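Local coordinates for pyoverdine biosynthesis protein PvcA (Pseudomonas aeruginosa, PDB 3E59), which makes the isonitrile group on tyrosine in paerucumarin biosynthesis, taking its carbon from C2 of ribulose 5-phosphate, at residues A[270-274]-A[291-295]. Residues are numbered along the deposited sequence; the frame is centred on the assembly and turned at random.
Sequences MMPTR and RFVLM
Leu294 N donates to Pro272 O in a nearly straight backbone hydrogen bond of 2.9 Å, with Pro272 lying next to Val293 and Thr273 next to Leu294. Strand 292-295 is an outermost strand of a four-stranded mixed sheet. One edge pairs with strand 284-287, through Val293 with Val286 and Met295 with Val284. The loop 270-274, which is not a strand, meets the other edge through that one backbone bond. The same carbonyl, Pro272 O, also receives a CA-H...O contact from Val293 CA at 3.4 Å.

Thr273 adds a side-chain bond. Its OG1 is anti to the backbone N (chi1 -172°) and donates to Leu294 O at 2.9 Å, reaching the oxygen from above the carbonyl plane. A water accepts a hydrogen bond from Arg274 N at 2.9 Å. Its approach to Leu294 O is unusually short and therefore doubtful.

Met271 is buried and also touches Ser89 of helix 84-103. Its chain bends at chi3 (72°), and CE meets the peptide between Val293 and Leu294, 3.8 Å from Val293 C. Its sulfur packs on Leu294 CB, and the two side chains cross at about a right angle. Met271 CE also lies 4.3 Å from Phe292 CB, while the Phe292 ring meets His316 edge-to-face.

Pro272 sits on the exposed side. Its CB lies 4.2 Å from Val293 CG2. The guanidinium of Arg291 lies obliquely to the same proline ring, with Arg291 NH2 3.4 Å from Pro272 CB.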
loop_
_atom_site.group_PDB
_atom_site.type_symbol
_atom_site.label_atom_id
_atom_site.label_comp_id
_atom_site.label_asym_id
_atom_site.label_seq_id
_atom_site.Cartn_x
_atom_site.Cartn_y
_atom_site.Cartn_z
ATOM N N MET A 270 -2.171 -3.249 8.203
ATOM C CA MET A 270 -1.995 -2.043 9.027
ATOM C C MET A 270 -3.184 -1.768 9.970
ATOM O O MET A 270 -3.091 -0.910 10.852
ATOM C CB MET A 270 -1.752 -0.824 8.134
ATOM C CG MET A 270 -0.499 -0.881 7.267
ATOM S SD MET A 270 -0.379 0.569 6.227
ATOM C CE MET A 270 -1.846 0.382 5.204
ATOM N N MET A 271 -4.293 -2.470 9.754
ATOM C CA MET A 271 -5.492 -2.458 10.619
ATOM C C MET A 271 -6.124 -3.818 10.416
ATOM O O MET A 271 -5.962 -4.406 9.340
ATOM C CB MET A 271 -6.525 -1.440 10.145
ATOM C CG MET A 271 -6.227 0.001 10.449
ATOM S SD MET A 271 -7.493 1.071 9.737
ATOM C CE MET A 271 -8.878 0.745 10.809
ATOM N N PRO A 272 -6.848 -4.334 11.435
ATOM C CA PRO A 272 -7.623 -5.547 11.202
ATOM C C PRO A 272 -8.600 -5.370 10.029
ATOM O O PRO A 272 -9.253 -4.330 9.912
ATOM C CB PRO A 272 -8.373 -5.731 12.521
ATOM C CG PRO A 272 -7.471 -5.070 13.555
ATOM C CD PRO A 272 -6.959 -3.865 12.833
ATOM N N THR A 273 -8.667 -6.376 9.161
ATOM C CA THR A 273 -9.585 -6.381 8.019
ATOM C C THR A 273 -9.789 -7.800 7.492
ATOM O O THR A 273 -8.878 -8.632 7.550
ATOM C CB THR A 273 -9.121 -5.405 6.885
ATOM O OG1 THR A 273 -10.128 -5.308 5.870
ATOM C CG2 THR A 273 -7.807 -5.832 6.251
ATOM N N ARG A 274 -10.991 -8.068 6.982
ATOM C CA ARG A 274 -11.331 -9.350 6.363
ATOM C C ARG A 274 -10.716 -9.509 4.963
ATOM O O ARG A 274 -10.385 -10.619 4.555
ATOM C CB ARG A 274 -12.857 -9.482 6.250
ATOM N N ARG A 291 -13.490 -2.180 18.843
ATOM C CA ARG A 291 -12.252 -2.375 18.107
ATOM C C ARG A 291 -12.387 -1.707 16.750
ATOM O O ARG A 291 -13.486 -1.625 16.192
ATOM C CB ARG A 291 -11.919 -3.866 17.961
ATOM C CG ARG A 291 -12.566 -4.577 16.777
ATOM C CD ARG A 291 -12.317 -6.076 16.829
ATOM N NE ARG A 291 -10.926 -6.426 16.528
ATOM C CZ ARG A 291 -10.531 -7.135 15.470
ATOM N NH1 ARG A 291 -11.417 -7.590 14.583
ATOM N NH2 ARG A 291 -9.241 -7.398 15.307
ATOM N N PHE A 292 -11.277 -1.209 16.228
ATOM C CA PHE A 292 -11.287 -0.616 14.907
ATOM C C PHE A 292 -10.939 -1.644 13.839
ATOM O O PHE A 292 -9.972 -2.400 13.965
ATOM C CB PHE A 292 -10.373 0.607 14.832
ATOM C CG PHE A 292 -11.096 1.915 15.012
ATOM C CD1 PHE A 292 -11.948 2.391 14.029
ATOM C CD2 PHE A 292 -10.928 2.663 16.171
ATOM C CE1 PHE A 292 -12.632 3.601 14.200
ATOM C CE2 PHE A 292 -11.594 3.880 16.341
ATOM C CZ PHE A 292 -12.446 4.342 15.365
ATOM N N VAL A 293 -11.765 -1.675 12.798
ATOM C CA VAL A 293 -11.594 -2.591 11.680
ATOM C C VAL A 293 -11.703 -1.727 10.432
ATOM O O VAL A 293 -12.388 -0.699 10.443
ATOM C CB VAL A 293 -12.684 -3.718 11.695
ATOM C CG1 VAL A 293 -12.715 -4.499 10.398
ATOM C CG2 VAL A 293 -12.454 -4.674 12.838
ATOM N N LEU A 294 -11.013 -2.132 9.373
ATOM C CA LEU A 294 -11.147 -1.479 8.078
ATOM C C LEU A 294 -12.139 -2.250 7.182
ATOM O O LEU A 294 -12.057 -3.474 7.050
ATOM C CB LEU A 294 -9.772 -1.338 7.425
ATOM C CG LEU A 294 -9.682 -0.847 5.978
ATOM C CD1 LEU A 294 -10.005 0.639 5.884
ATOM C CD2 LEU A 294 -8.286 -1.162 5.419
ATOM N N MET A 295 -13.080 -1.514 6.600
ATOM C CA MET A 295 -14.150 -2.067 5.754
ATOM C C MET A 295 -14.382 -1.157 4.553
ATOM O O MET A 295 -13.960 -0.001 4.544
ATOM C CB MET A 295 -15.479 -2.166 6.530
ATOM C CG MET A 295 -15.464 -2.980 7.828
ATOM S SD MET A 295 -17.100 -3.107 8.606
ATOM C CE MET A 295 -17.960 -4.074 7.383
HETATM O O HOH W 1 -12.903 -5.849 7.095
#